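PDB 1WMX: COG3291: FOG: PKD repeat from Clostridium thermocellum, which serves as the family 30 carbohydrate-binding module of the multidomain protein CelJ, a probable cellulase, and probably holds it to cellulose-type polysaccharides. Local coordinates for residues D35-D40 / P49-N54; D90-E95 / T169-D174; I102-K107 / R141-I146. All coordinates share one frame; numbering follows the deposited sequence.

Interaction 1 of 3, residues D35-D40 / P49-N54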
loop_
_atom_site.group_PDB
_atom_site.type_symbol
_atom_site.label_atom_id
_atom_site.label_comp_id
_atom_site.label_asym_id
_atom_site.label_seq_id
_atom_site.Cartn_x
_atom_site.Cartn_y
_atom_site.Cartn_z
ATOM N N ASP B 35 1.093 17.548 9.581
ATOM C CA ASP B 35 1.093 16.308 8.812
ATOM C C ASP B 35 -0.280 15.696 8.584
ATOM O O ASP B 35 -0.424 14.476 8.505
ATOM C CB ASP B 35 2.039 15.277 9.429
ATOM C CG ASP B 35 3.489 15.725 9.375
ATOM O OD1 ASP B 35 3.966 16.098 8.273
ATOM O OD2 ASP B 35 4.151 15.704 10.432
ATOM N N THR B 36 -1.293 16.549 8.493
ATOM C CA THR B 36 -2.639 16.078 8.217
ATOM C C THR B 36 -3.368 17.119 7.359
ATOM O O THR B 36 -2.840 18.198 7.097
ATOM C CB THR B 36 -3.435 15.754 9.527
ATOM O OG1 THR B 36 -4.675 15.126 9.179
ATOM C CG2 THR B 36 -3.721 17.012 10.335
ATOM N N LEU B 37 -4.575 16.794 6.911
ATOM C CA LEU B 37 -5.330 17.708 6.079
ATOM C C LEU B 37 -5.790 18.969 6.807
ATOM O O LEU B 37 -6.230 18.922 7.954
ATOM C CB LEU B 37 -6.536 16.975 5.479
ATOM C CG LEU B 37 -6.417 16.457 4.034
ATOM C CD1 LEU B 37 -5.004 16.007 3.712
ATOM C CD2 LEU B 37 -7.408 15.322 3.847
ATOM N N PRO B 38 -5.678 20.123 6.142
ATOM C CA PRO B 38 -6.108 21.364 6.784
ATOM C C PRO B 38 -7.638 21.474 6.773
ATOM O O PRO B 38 -8.298 20.944 5.882
ATOM C CB PRO B 38 -5.443 22.437 5.931
ATOM C CG PRO B 38 -5.472 21.824 4.547
ATOM C CD PRO B 38 -5.104 20.374 4.803
ATOM N N VAL B 39 -8.197 22.140 7.779
ATOM C CA VAL B 39 -9.640 22.330 7.870
ATOM C C VAL B 39 -9.963 23.736 7.373
ATOM O O VAL B 39 -9.488 24.734 7.923
ATOM C CB VAL B 39 -10.153 22.151 9.325
ATOM C CG1 VAL B 39 -11.662 22.406 9.394
ATOM C CG2 VAL B 39 -9.851 20.738 9.801
ATOM N N ASP B 40 -10.764 23.797 6.315
ATOM C CA ASP B 40 -11.150 25.057 5.708
ATOM C C ASP B 40 -12.342 25.657 6.442
ATOM O O ASP B 40 -13.410 25.053 6.524
ATOM C CB ASP B 40 -11.474 24.820 4.232
ATOM C CG ASP B 40 -11.245 26.045 3.384
ATOM O OD1 ASP B 40 -10.994 25.885 2.165
ATOM O OD2 ASP B 40 -11.316 27.167 3.932
ATOM N N PRO B 49 -17.292 23.736 8.786
ATOM C CA PRO B 49 -16.062 23.820 8.001
ATOM C C PRO B 49 -15.844 22.528 7.223
ATOM O O PRO B 49 -16.406 21.484 7.556
ATOM C CB PRO B 49 -14.989 24.068 9.062
ATOM C CG PRO B 49 -15.547 23.392 10.269
ATOM C CD PRO B 49 -17.004 23.804 10.226
ATOM N N THR B 50 -15.026 22.601 6.181
ATOM C CA THR B 50 -14.775 21.435 5.362
ATOM C C THR B 50 -13.326 20.952 5.425
ATOM O O THR B 50 -12.451 21.630 5.967
ATOM C CB THR B 50 -15.166 21.731 3.920
ATOM O OG1 THR B 50 -14.357 22.799 3.423
ATOM C CG2 THR B 50 -16.637 22.152 3.848
ATOM N N LEU B 51 -13.086 19.762 4.886
ATOM C CA LEU B 51 -11.752 19.190 4.862
ATOM C C LEU B 51 -11.179 19.433 3.463
ATOM O O LEU B 51 -11.737 18.983 2.463
ATOM C CB LEU B 51 -11.842 17.700 5.166
ATOM C CG LEU B 51 -10.536 16.995 5.512
ATOM C CD1 LEU B 51 -9.871 17.677 6.714
ATOM C CD2 LEU B 51 -10.829 15.532 5.803
ATOM N N ARG B 52 -10.063 20.152 3.395
ATOM C CA ARG B 52 -9.427 20.492 2.117
ATOM C C ARG B 52 -8.305 19.566 1.654
ATOM O O ARG B 52 -7.287 19.420 2.336
ATOM C CB ARG B 52 -8.883 21.930 2.179
ATOM C CG ARG B 52 -8.245 22.447 0.866
ATOM C CD ARG B 52 -7.309 23.634 1.155
ATOM N NE ARG B 52 -7.948 24.549 2.086
ATOM C CZ ARG B 52 -7.332 25.230 3.043
ATOM N NH1 ARG B 52 -6.017 25.129 3.219
ATOM N NH2 ARG B 52 -8.060 25.981 3.861
ATOM N N LEU B 53 -8.500 18.955 0.486
ATOM C CA LEU B 53 -7.499 18.081 -0.124
ATOM C C LEU B 53 -6.913 18.943 -1.244
ATOM O O LEU B 53 -7.486 19.053 -2.335
ATOM C CB LEU B 53 -8.148 16.824 -0.693
ATOM C CG LEU B 53 -7.223 15.850 -1.430
ATOM C CD1 LEU B 53 -6.163 15.328 -0.476
ATOM C CD2 LEU B 53 -8.039 14.689 -2.006
ATOM N N ASN B 54 -5.761 19.542 -0.975
ATOM C CA ASN B 54 -5.145 20.469 -1.913
ATOM C C ASN B 54 -3.761 20.107 -2.460
ATOM O O ASN B 54 -2.745 20.248 -1.771
ATOM C CB ASN B 54 -5.093 21.843 -1.243
ATOM C CG ASN B 54 -4.559 22.928 -2.154
ATOM O OD1 ASN B 54 -4.057 23.945 -1.677
ATOM N ND2 ASN B 54 -4.683 22.730 -3.464
#

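Interaction 2 of 3, residues D90-E95 / T169-D174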
loop_
_atom_site.group_PDB
_atom_site.type_symbol
_atom_site.label_atom_id
_atom_site.label_comp_id
_atom_site.label_asym_id
_atom_site.label_seq_id
_atom_site.Cartn_x
_atom_site.Cartn_y
_atom_site.Cartn_z
ATOM N N ASP B 90 -19.852 14.642 1.257
ATOM C CA ASP B 90 -20.207 15.650 0.259
ATOM C C ASP B 90 -18.899 16.195 -0.240
ATOM O O ASP B 90 -17.933 16.271 0.518
ATOM C CB ASP B 90 -21.050 16.757 0.871
ATOM C CG ASP B 90 -22.322 16.239 1.471
ATOM O OD1 ASP B 90 -22.458 16.252 2.733
ATOM O OD2 ASP B 90 -23.233 15.793 0.701
ATOM N N ILE B 91 -18.865 16.564 -1.497
ATOM C CA ILE B 91 -17.637 17.087 -2.098
ATOM C C ILE B 91 -17.963 18.086 -3.210
ATOM O O ILE B 91 -19.076 18.109 -3.739
ATOM C CB ILE B 91 -16.833 15.927 -2.696
ATOM C CG1 ILE B 91 -15.467 16.397 -3.230
ATOM C CG2 ILE B 91 -17.594 15.260 -3.850
ATOM C CD1 ILE B 91 -14.611 15.272 -3.827
ATOM N N LYS B 92 -16.970 18.893 -3.529
ATOM C CA LYS B 92 -17.055 19.904 -4.595
ATOM C C LYS B 92 -15.629 20.293 -4.951
ATOM O O LYS B 92 -14.781 20.461 -4.074
ATOM C CB LYS B 92 -17.871 21.118 -4.129
ATOM C CG LYS B 92 -17.071 22.181 -3.399
ATOM C CD LYS B 92 -17.877 23.461 -3.215
ATOM C CE LYS B 92 -17.065 24.578 -2.582
ATOM N NZ LYS B 92 -17.824 25.835 -2.459
ATOM N N GLY B 93 -15.373 20.424 -6.238
ATOM C CA GLY B 93 -14.022 20.753 -6.722
ATOM C C GLY B 93 -13.852 22.241 -6.999
ATOM O O GLY B 93 -14.820 22.994 -7.093
ATOM N N LYS B 94 -12.527 22.671 -7.111
ATOM C CA LYS B 94 -12.226 24.074 -7.434
ATOM C C LYS B 94 -12.758 24.388 -8.840
ATOM O O LYS B 94 -13.308 25.474 -9.085
ATOM C CB LYS B 94 -10.731 24.300 -7.369
ATOM C CG LYS B 94 -10.366 25.774 -7.314
ATOM C CD LYS B 94 -8.868 26.008 -7.414
ATOM C CE LYS B 94 -8.122 25.606 -6.145
ATOM N NZ LYS B 94 -6.677 25.842 -6.236
ATOM N N GLU B 95 -12.566 23.414 -9.725
ATOM C CA GLU B 95 -13.081 23.474 -11.111
ATOM C C GLU B 95 -14.009 22.297 -11.325
ATOM O O GLU B 95 -14.944 22.363 -12.117
ATOM C CB GLU B 95 -11.998 23.396 -12.199
ATOM N N THR B 169 -7.880 20.735 -6.261
ATOM C CA THR B 169 -8.430 21.038 -4.948
ATOM C C THR B 169 -9.885 20.627 -4.842
ATOM O O THR B 169 -10.679 20.891 -5.740
ATOM C CB THR B 169 -8.352 22.537 -4.641
ATOM O OG1 THR B 169 -7.000 22.982 -4.785
ATOM C CG2 THR B 169 -8.831 22.819 -3.218
ATOM N N VAL B 170 -10.216 19.953 -3.746
ATOM C CA VAL B 170 -11.586 19.545 -3.459
ATOM C C VAL B 170 -11.786 19.784 -1.972
ATOM O O VAL B 170 -10.823 19.967 -1.220
ATOM C CB VAL B 170 -11.873 18.054 -3.765
ATOM C CG1 VAL B 170 -11.790 17.804 -5.255
ATOM C CG2 VAL B 170 -10.910 17.164 -3.000
ATOM N N TRP B 171 -13.043 19.790 -1.562
ATOM C CA TRP B 171 -13.410 20.006 -0.179
ATOM C C TRP B 171 -14.379 18.899 0.201
ATOM O O TRP B 171 -15.263 18.553 -0.578
ATOM C CB TRP B 171 -14.070 21.379 -0.046
ATOM C CG TRP B 171 -13.103 22.518 -0.175
ATOM C CD1 TRP B 171 -12.414 23.132 0.842
ATOM C CD2 TRP B 171 -12.704 23.181 -1.382
ATOM N NE1 TRP B 171 -11.625 24.135 0.341
ATOM C CE2 TRP B 171 -11.781 24.189 -1.021
ATOM C CE3 TRP B 171 -13.039 23.023 -2.734
ATOM C CZ2 TRP B 171 -11.184 25.039 -1.963
ATOM C CZ3 TRP B 171 -12.446 23.864 -3.675
ATOM C CH2 TRP B 171 -11.529 24.860 -3.283
ATOM N N PHE B 172 -14.197 18.326 1.384
ATOM C CA PHE B 172 -15.069 17.255 1.845
ATOM C C PHE B 172 -15.916 17.759 3.005
ATOM O O PHE B 172 -15.557 18.710 3.695
ATOM C CB PHE B 172 -14.267 16.031 2.332
ATOM C CG PHE B 172 -13.490 15.308 1.250
ATOM C CD1 PHE B 172 -12.234 15.758 0.847
ATOM C CD2 PHE B 172 -14.001 14.149 0.663
ATOM C CE1 PHE B 172 -11.489 15.060 -0.121
ATOM C CE2 PHE B 172 -13.273 13.445 -0.305
ATOM C CZ PHE B 172 -12.007 13.905 -0.696
ATOM N N SER B 173 -17.035 17.097 3.227
ATOM C CA SER B 173 -17.919 17.456 4.320
ATOM C C SER B 173 -18.641 16.205 4.794
ATOM O O SER B 173 -18.877 15.288 4.013
ATOM C CB SER B 173 -18.943 18.499 3.849
ATOM O OG SER B 173 -19.862 18.804 4.884
ATOM N N ASP B 174 -18.959 16.160 6.080
ATOM C CA ASP B 174 -19.703 15.042 6.643
ATOM C C ASP B 174 -19.243 13.671 6.148
ATOM O O ASP B 174 -20.039 12.907 5.601
ATOM C CB ASP B 174 -21.193 15.223 6.306
ATOM C CG ASP B 174 -22.108 14.434 7.220
ATOM O OD1 ASP B 174 -23.300 14.278 6.876
ATOM O OD2 ASP B 174 -21.655 13.979 8.289
#

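Interaction 3 of 3, residues I102-K107 / R141-I146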
loop_
_atom_site.group_PDB
_atom_site.type_symbol
_atom_site.label_atom_id
_atom_site.label_comp_id
_atom_site.label_asym_id
_atom_site.label_seq_id
_atom_site.Cartn_x
_atom_site.Cartn_y
_atom_site.Cartn_z
ATOM N N ILE B 102 -9.353 6.561 -3.775
ATOM C CA ILE B 102 -10.028 6.572 -2.472
ATOM C C ILE B 102 -10.299 5.132 -2.048
ATOM O O ILE B 102 -10.699 4.297 -2.864
ATOM C CB ILE B 102 -11.351 7.351 -2.570
ATOM C CG1 ILE B 102 -12.072 7.397 -1.212
ATOM C CG2 ILE B 102 -12.305 6.728 -3.592
ATOM C CD1 ILE B 102 -13.226 8.401 -1.152
ATOM N N GLY B 103 -10.073 4.846 -0.772
ATOM C CA GLY B 103 -10.294 3.484 -0.252
ATOM C C GLY B 103 -10.038 3.399 1.254
ATOM O O GLY B 103 -10.099 4.401 1.967
ATOM N N PHE B 104 -9.756 2.178 1.705
ATOM C CA PHE B 104 -9.480 1.900 3.129
ATOM C C PHE B 104 -8.218 1.041 3.275
ATOM O O PHE B 104 -7.774 0.387 2.332
ATOM C CB PHE B 104 -10.655 1.152 3.761
ATOM C CG PHE B 104 -11.910 2.000 3.860
ATOM C CD1 PHE B 104 -12.123 2.808 4.981
ATOM C CD2 PHE B 104 -12.848 1.978 2.830
ATOM C CE1 PHE B 104 -13.276 3.599 5.066
ATOM C CE2 PHE B 104 -13.996 2.767 2.911
ATOM C CZ PHE B 104 -14.212 3.579 4.030
ATOM N N ARG B 105 -7.674 1.067 4.471
ATOM C CA ARG B 105 -6.459 0.317 4.826
ATOM C C ARG B 105 -6.726 -0.372 6.144
ATOM O O ARG B 105 -7.399 0.179 7.019
ATOM C CB ARG B 105 -5.348 1.328 4.939
ATOM C CG ARG B 105 -3.930 0.874 5.218
ATOM C CD ARG B 105 -3.217 2.179 5.403
ATOM N NE ARG B 105 -1.787 2.274 5.264
ATOM C CZ ARG B 105 -1.137 2.689 4.173
ATOM N NH1 ARG B 105 -1.773 2.969 3.020
ATOM N NH2 ARG B 105 0.168 2.926 4.191
ATOM N N ASP B 106 -6.210 -1.566 6.270
ATOM C CA ASP B 106 -6.378 -2.345 7.493
ATOM C C ASP B 106 -5.015 -2.559 8.128
ATOM O O ASP B 106 -4.003 -2.055 7.637
ATOM C CB ASP B 106 -7.020 -3.698 7.176
ATOM C CG ASP B 106 -6.049 -4.699 6.564
ATOM O OD1 ASP B 106 -6.461 -5.866 6.266
ATOM O OD2 ASP B 106 -4.836 -4.368 6.354
ATOM N N LYS B 107 -5.020 -3.297 9.210
ATOM C CA LYS B 107 -3.798 -3.638 9.934
ATOM C C LYS B 107 -4.024 -4.973 10.624
ATOM O O LYS B 107 -4.904 -5.104 11.475
ATOM C CB LYS B 107 -3.456 -2.557 10.966
ATOM C CG LYS B 107 -2.143 -2.834 11.707
ATOM C CD LYS B 107 -1.688 -1.663 12.570
ATOM C CE LYS B 107 -2.665 -1.356 13.698
ATOM N NZ LYS B 107 -2.183 -0.304 14.611
ATOM N N ARG B 141 -19.322 -2.864 0.055
ATOM C CA ARG B 141 -19.147 -4.194 -0.554
ATOM C C ARG B 141 -18.365 -4.045 -1.875
ATOM O O ARG B 141 -17.599 -4.943 -2.265
ATOM C CB ARG B 141 -20.569 -4.878 -0.809
ATOM C CG ARG B 141 -21.496 -4.073 -1.781
ATOM C CD ARG B 141 -23.036 -4.462 -1.949
ATOM N NE ARG B 141 -23.927 -3.777 -1.117
ATOM C CZ ARG B 141 -24.558 -2.603 -0.972
ATOM N NH1 ARG B 141 -24.592 -1.555 -1.827
ATOM N NH2 ARG B 141 -25.135 -2.401 0.205
ATOM N N ASP B 142 -18.313 -2.893 -2.453
ATOM C CA ASP B 142 -17.590 -2.724 -3.723
ATOM C C ASP B 142 -16.056 -2.672 -3.513
ATOM O O ASP B 142 -15.279 -2.920 -4.440
ATOM C CB ASP B 142 -17.989 -1.395 -4.403
ATOM C CG ASP B 142 -19.423 -1.371 -4.940
ATOM O OD1 ASP B 142 -19.835 -0.363 -5.639
ATOM O OD2 ASP B 142 -20.219 -2.352 -4.696
ATOM N N LEU B 143 -15.650 -2.351 -2.290
ATOM C CA LEU B 143 -14.215 -2.190 -1.934
ATOM C C LEU B 143 -13.658 -3.346 -1.143
ATOM O O LEU B 143 -12.617 -3.931 -1.520
ATOM C CB LEU B 143 -14.042 -0.951 -1.044
ATOM C CG LEU B 143 -14.067 0.356 -1.819
ATOM C CD1 LEU B 143 -13.971 1.589 -0.915
ATOM C CD2 LEU B 143 -12.912 0.468 -2.809
ATOM N N MET B 144 -14.391 -3.587 -0.095
ATOM C CA MET B 144 -14.091 -4.587 0.898
ATOM C C MET B 144 -14.650 -5.970 0.614
ATOM O O MET B 144 -15.096 -6.668 1.526
ATOM C CB MET B 144 -14.675 -4.197 2.215
ATOM C CG MET B 144 -14.123 -2.911 2.768
ATOM S SD MET B 144 -14.730 -2.629 4.401
ATOM C CE MET B 144 -14.176 -1.062 5.001
ATOM N N LYS B 145 -14.646 -6.368 -0.619
ATOM C CA LYS B 145 -15.073 -7.731 -0.970
ATOM C C LYS B 145 -13.756 -8.416 -1.462
ATOM O O LYS B 145 -13.552 -8.593 -2.663
ATOM C CB LYS B 145 -16.208 -7.688 -2.019
ATOM C CG LYS B 145 -17.629 -7.672 -1.376
ATOM C CD LYS B 145 -18.691 -8.417 -2.211
ATOM C CE LYS B 145 -20.028 -8.621 -1.473
ATOM N NZ LYS B 145 -19.973 -9.683 -0.454
ATOM N N ILE B 146 -12.954 -8.736 -0.420
ATOM C CA ILE B 146 -11.549 -9.341 -0.428
ATOM C C ILE B 146 -11.202 -10.486 -1.470
ATOM O O ILE B 146 -11.579 -10.450 -2.664
ATOM C CB ILE B 146 -11.245 -9.978 0.951
ATOM C CG1 ILE B 146 -11.894 -11.350 1.142
ATOM C CG2 ILE B 146 -11.735 -9.143 2.145
ATOM C CD1 ILE B 146 -10.945 -12.381 1.758
#

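Interaction 1 of 3, residues D35-D40 / P49-N54
Arg52 and Asp40 meet across two antiparallel strands, where a weak hydrogen bond that is also a salt bridge runs from NE of Arg52 to OD1 of Asp40 over 3.3 Å. The Arg52 side chain leaves the backbone with CG anti to N (chi1 -177°) and bends at chi3. The carboxylate carbon of Asp40 lies at the edge of the guanidinium, close to its plane, yet the two flat groups are turned 88° apart, and the acid does not form the two-pronged pairing of coplanar groups. Arg52 bridges two acids, Asp40 and, through NH1, Glu31, while the Asp40 carboxylate is further held by the indole N-H of Trp171 at OD1 and by Thr42 at OD2. Pro38 lies across the arginine side chain at about a right angle, its CG 3.6 Å from NH1 of Arg52.

On the side of Leu37 and Leu51, away from Asp40 and Thr50, the contact is tight and apolar. Leu37 and Leu51 cross nearly perpendicularly, with CB of Leu37 3.6 Å from CD1 of Leu51, and Leu68 of strand 64-69 lies against Leu51. Toward the partly exposed end, packing is thinner, with CG1 of Val39 3.7 Å from CB of Pro49 and its CG2 only loosely near Leu51.

The backbones are stitched together: N of Asp40 donates to O of Thr50 at 2.8 Å, N of Thr50 to O of Asp40 at 3.0 Å, and N of Arg52 to O of Pro38 at 3.2 Å. Asp40 and Thr50 form a hydrogen-bonded pair, Val39 and Leu51 the adjoining non-hydrogen-bonded one. A short strand, 39-40, is thereby added to strand 48-55, an antiparallel pairing with one polar and one apolar face, as in a beta-sandwich carbohydrate-binding module.

Interaction 2 of 3, residues D90-E95 / T169-D174
Trp171 turns the benzo rim of its indole toward the backbone of residues 92-94, bringing CZ3 to 3.6 Å from N of Lys94. O of Lys92 approaches the ring edge near its plane, 3.4 Å from CE3 of Trp171. The methyl CG2 of Thr169 sits over one face, displaced toward the rim, and NE1 is tied to Asp40. Lys92 places its CG between N and the carbonyl carbon (chi1 87°) and then runs out extended; its NZ, 6.0 Å from the centroid of the six-membered ring of Trp171, can exert at most a weak cation-pi attraction.

Lys94 behaves differently, bending at chi3 (-72°), which brings CE to 3.4 Å from CB of Thr169, a tight carbon pair; the two side chains cross obliquely. On the face opposite Lys92 and Trp171, Ile91 sets its CD1 3.9 Å from CB of Val170 and over a face of the Phe172 ring. Gly93, without a side chain, lies beside CG1 of Val170.

Backbone bonds run through both ends of the pairing, from N of Asp90 to O of Ser173 at 3.0 Å and from N of Lys94 to O of Thr169 at 2.9 Å, the former nearly straight at 171°.

Strand 168-178 lies between strands 86-93 and 48-55, and strand 86-93 pairs on its far side with strand 134-139. Phe172 points into the interior between the two sheets, where its ring stacks on Phe160 of strand 155-161.

Interaction 3 of 3, residues I102-K107 / R141-I146
Phe104 lies with one ring face under the terminal methyl of Met144, whose CE sits 4.1 Å from the ring centroid and 20° off the normal, a CH-pi contact displaced toward the rim on the CG and CD2 side. The thioether reaches this place by running extended beyond CG, with CE anti about chi3 (-176°). Leu143 approaches differently: its CD1 lies at the edge of the same ring, near the plane, 3.9 Å from CD2 of Phe104, and the two side chains cross at about a right angle. Consecutive residues thus hold one aromatic from above and from its rim. The same CD1 of Leu143 rests 4.2 Å from CA of Gly103, where no side chain intervenes.

The contact between the segments is made by carbon packing and is small but wholly buried. Leu87 of strand 86-93 and Val119 of strand 118-122 also border Phe104, while Leu78, Phe150 and Pro152 also touch Met144. The short, weakly bonded helix 140-143 and the loop after it therefore close over apolar side chains of strand 101-106, an inner strand of the five-stranded sheet, as in the core of a beta-sandwich.

How the interactions relate
Interactions 1 and 2 adjoin, their centres 10 Å apart, and belong to one antiparallel sheet in which strand 48-55 lies next to strand 168-178. The backbones of Leu51 and Phe172 are bonded between them, so strands 39-40, 48-55, 168-178 and 86-93 run as one continuous series. Interaction 3 joins strand 101-106 of the five-stranded sheet to the helix and loop that follow strand 134-139 of the other sheet, its centre 22 to 23 Å from the others and across the middle of the chain. In sequence, interaction 1 closes first; the chain then passes from strand 86-93 to strand 101-106 of the other sheet, completing interaction 3 before returning to close interaction 2 at strand 168-178.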